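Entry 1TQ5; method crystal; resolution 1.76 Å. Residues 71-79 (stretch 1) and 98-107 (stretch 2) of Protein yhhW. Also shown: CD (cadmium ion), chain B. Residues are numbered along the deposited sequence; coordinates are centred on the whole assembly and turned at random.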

# COMPACT_ATOMS: atom_id res chain seq x y z
N GLY A 71 11.80 -1.94 -11.02
CA GLY A 71 12.64 -0.78 -11.25
C GLY A 71 13.20 -0.16 -9.98
O GLY A 71 13.40 -0.83 -8.97
N THR A 72 13.44 1.15 -10.04
CA THR A 72 13.99 1.87 -8.91
C THR A 72 13.34 3.25 -8.80
O THR A 72 12.95 3.84 -9.81
CB THR A 72 15.52 2.08 -9.07
OG1 THR A 72 16.15 0.83 -9.35
CG2 THR A 72 16.12 2.67 -7.79
N VAL A 73 13.20 3.74 -7.58
CA VAL A 73 12.64 5.06 -7.35
C VAL A 73 13.61 5.86 -6.50
O VAL A 73 14.22 5.33 -5.57
CB VAL A 73 11.27 5.01 -6.64
CG1 VAL A 73 11.42 4.41 -5.25
CG2 VAL A 73 10.68 6.41 -6.57
N GLU A 74 13.77 7.14 -6.83
CA GLU A 74 14.65 8.03 -6.10
C GLU A 74 13.82 9.03 -5.29
O GLU A 74 12.99 9.76 -5.85
CB GLU A 74 15.56 8.79 -7.07
CG GLU A 74 16.44 9.84 -6.41
CD GLU A 74 17.84 9.34 -6.11
OE1 GLU A 74 18.53 8.92 -7.06
OE2 GLU A 74 18.24 9.36 -4.92
N HIS A 75 14.04 9.06 -3.99
CA HIS A 75 13.31 9.97 -3.11
C HIS A 75 14.14 11.17 -2.67
O HIS A 75 15.34 11.05 -2.41
CB HIS A 75 12.81 9.20 -1.88
CG HIS A 75 12.31 10.08 -0.78
ND1 HIS A 75 13.16 10.71 0.11
CD2 HIS A 75 11.05 10.42 -0.41
CE1 HIS A 75 12.44 11.40 0.98
NE2 HIS A 75 11.17 11.25 0.68
N GLN A 76 13.49 12.33 -2.60
CA GLN A 76 14.11 13.57 -2.16
C GLN A 76 13.06 14.35 -1.37
O GLN A 76 11.91 14.47 -1.81
CB GLN A 76 14.57 14.39 -3.37
CG GLN A 76 15.75 13.77 -4.12
CD GLN A 76 16.04 14.46 -5.44
OE1 GLN A 76 16.30 15.67 -5.48
NE2 GLN A 76 16.00 13.70 -6.52
N ASP A 77 13.43 14.88 -0.21
CA ASP A 77 12.46 15.62 0.59
C ASP A 77 12.98 16.92 1.18
O ASP A 77 14.19 17.12 1.28
CB ASP A 77 11.92 14.73 1.71
CG ASP A 77 12.98 14.34 2.72
OD1 ASP A 77 12.74 13.38 3.49
OD2 ASP A 77 14.04 15.00 2.76
N SER A 78 12.05 17.79 1.56
CA SER A 78 12.36 19.08 2.17
C SER A 78 13.12 18.77 3.45
O SER A 78 12.61 18.94 4.56
CB SER A 78 11.07 19.84 2.47
OG SER A 78 11.35 21.10 3.06
N MSE A 79 14.35 18.32 3.27
CA MSE A 79 15.24 17.94 4.36
C MSE A 79 16.52 17.58 3.61
O MSE A 79 16.84 18.19 2.59
CB MSE A 79 14.70 16.70 5.08
CG MSE A 79 14.60 16.81 6.59
SE MSE A 79 13.12 17.69 7.17
CE MSE A 79 13.88 18.96 8.24
N GLY A 98 4.26 19.30 8.20
CA GLY A 98 4.41 19.81 6.85
C GLY A 98 5.70 19.32 6.22
O GLY A 98 6.70 19.15 6.92
N ILE A 99 5.68 19.11 4.91
CA ILE A 99 6.88 18.63 4.23
C ILE A 99 6.68 18.62 2.71
O ILE A 99 5.55 18.56 2.22
CB ILE A 99 7.23 17.19 4.73
CG1 ILE A 99 8.74 17.03 4.89
CG2 ILE A 99 6.64 16.14 3.79
CD1 ILE A 99 9.53 17.08 3.61
N ARG A 100 7.78 18.71 1.98
CA ARG A 100 7.74 18.68 0.52
C ARG A 100 8.65 17.56 0.04
O ARG A 100 9.70 17.30 0.63
CB ARG A 100 8.23 20.02 -0.05
CG ARG A 100 7.18 21.12 -0.04
CD ARG A 100 7.78 22.47 -0.42
NE ARG A 100 8.68 22.97 0.62
CZ ARG A 100 8.31 23.25 1.86
NH1 ARG A 100 7.05 23.08 2.24
NH2 ARG A 100 9.20 23.69 2.74
N HIS A 101 8.25 16.88 -1.02
CA HIS A 101 9.09 15.81 -1.54
C HIS A 101 8.85 15.56 -3.01
O HIS A 101 7.90 16.08 -3.59
CB HIS A 101 8.86 14.50 -0.76
CG HIS A 101 7.61 13.78 -1.14
ND1 HIS A 101 7.54 12.40 -1.21
CD2 HIS A 101 6.37 14.23 -1.46
CE1 HIS A 101 6.32 12.04 -1.57
NE2 HIS A 101 5.59 13.14 -1.72
N SER A 102 9.74 14.78 -3.61
CA SER A 102 9.63 14.42 -5.01
C SER A 102 10.09 12.98 -5.13
O SER A 102 10.86 12.50 -4.29
CB SER A 102 10.51 15.33 -5.87
OG SER A 102 11.88 15.04 -5.66
N GLU A 103 9.62 12.30 -6.16
CA GLU A 103 9.97 10.91 -6.44
C GLU A 103 10.09 10.75 -7.94
O GLU A 103 9.17 11.10 -8.67
CB GLU A 103 8.89 9.95 -5.94
CG GLU A 103 9.15 9.33 -4.59
CD GLU A 103 8.42 10.03 -3.47
OE1 GLU A 103 7.21 10.32 -3.66
OE2 GLU A 103 9.04 10.29 -2.42
N TYR A 104 11.22 10.23 -8.40
CA TYR A 104 11.39 10.04 -9.83
C TYR A 104 12.07 8.73 -10.16
O TYR A 104 12.61 8.05 -9.28
CB TYR A 104 12.17 11.22 -10.42
CG TYR A 104 13.64 11.22 -10.09
CD1 TYR A 104 14.55 10.49 -10.85
CD2 TYR A 104 14.13 11.94 -8.99
CE1 TYR A 104 15.90 10.47 -10.53
CE2 TYR A 104 15.48 11.91 -8.66
CZ TYR A 104 16.36 11.18 -9.44
OH TYR A 104 17.70 11.13 -9.10
N ASN A 105 12.01 8.36 -11.43
CA ASN A 105 12.63 7.14 -11.92
C ASN A 105 14.02 7.53 -12.39
O ASN A 105 14.17 8.21 -13.40
CB ASN A 105 11.82 6.59 -13.08
CG ASN A 105 12.39 5.31 -13.63
OD1 ASN A 105 13.45 4.85 -13.22
ND2 ASN A 105 11.68 4.72 -14.58
N PRO A 106 15.07 7.11 -11.65
CA PRO A 106 16.45 7.44 -12.01
C PRO A 106 16.97 6.70 -13.25
O PRO A 106 17.93 7.13 -13.89
CB PRO A 106 17.23 7.07 -10.76
CG PRO A 106 16.46 5.89 -10.23
CD PRO A 106 15.02 6.38 -10.37
N SER A 107 16.33 5.59 -13.59
CA SER A 107 16.75 4.83 -14.76
C SER A 107 16.54 5.67 -16.02
O SER A 107 15.52 6.34 -16.16
CB SER A 107 15.94 3.54 -14.86
OG SER A 107 16.21 2.87 -16.08
CD CD B . 3.28 13.14 -2.86
O HOH W 1 13.35 2.15 -12.68
O HOH W 2 20.22 10.62 -8.61
O HOH W 3 0.85 13.45 -3.93
O HOH W 4 2.64 10.70 -2.81

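A cadmium ion sits beside this antiparallel strand pair, held by NE2 of His101 at 2.6 Å, by two waters and by one atom from elsewhere in the structure. The other ring nitrogen of the same imidazole faces back into the pair: His101 ND1 gives a weak hydrogen bond to Glu103 OE2 (2.9 Å, 125° at the hydrogen), although the position of that oxygen is less certain because it lies too close to a neighbour in the model. One histidine therefore uses an unprotonated nitrogen for the metal and a protonated one for a carboxylate two residues along its own strand.

Strands 72-77 and 99-104 run at 162° to each other and approach to 4.6 Å between axes, burying 716 Å² in total. Four backbone hydrogen bonds form two reciprocal pairs. Glu74 N donates to Tyr104 O (2.9 Å) and Tyr104 N returns to Glu74 O (3.1 Å); two residues along, Gln76 N donates to Ser102 O (3.1 Å) and Ser102 N to Gln76 O (2.8 Å). A fifth bond, from Ser78 N to Arg100 O at a short 2.6 Å, carries the ladder past the end of the first strand. The non-hydrogen-bonded pairs alternate with these bonds: His75 with Glu103 between the two reciprocal pairs, Asp77 with His101 between the second pair and the Ser78 bond, their CA atoms 4.8 and 4.0 Å apart. Here the polarized CA-H groups approach carbonyl oxygens: Glu103 CA is 3.3 Å from Glu74 O, and Asp77 CA is 3.2 Å from Arg100 O.

Alternation along the strands sorts the side chains onto two faces. His75, Asp77, His101 and Glu103 share the cadmium-side face, where His75 CD2 comes within 4.1 Å of His101 ND1 and CB of Asp77 lies 3.9 Å from CB of His101. Glu74, Gln76, Ser102 and Tyr104 occupy the other face. There the Tyr104 ring lies across Glu74, whose CB is 3.7 Å from the ring centroid and 21° off its normal, a CH-pi contact that sets aliphatic hydrogen against the aromatic face. The glutamate then extends toward the phenol, leaving Glu74 OE1 3.1 Å from Tyr104 OH. Water 2 links both groups, donating to Glu74 OE1 at 2.9 Å and hydrogen-bonding to Tyr104 OH at 2.6 Å. Nearby, Gln76 CB packs 3.6 Å from Ser102 OG.

At one end of the contact the Ile99 side chain reaches Ser78, with Ile99 CD1 3.4 Å from Ser78 CB, and the same CB lies over one face of the Arg100 guanidinium. Ser78 OG and Arg100 NH2 are 3.4 Å apart, but the angle is too poor for a hydrogen bond. At the opposite end Pro106 CD packs 3.3 Å from Thr72 O, and Pro106 CG lies 4.1 Å from Thr72 CG2. Water 1 bridges the two stretches, accepting from Thr72 N and lying within hydrogen-bonding reach of Asn105 OD1, both at 2.8 Å. Asn105 OD1 also accepts from Ser107 N at 3.0 Å, which ties the segment after the second strand to the same oxygen.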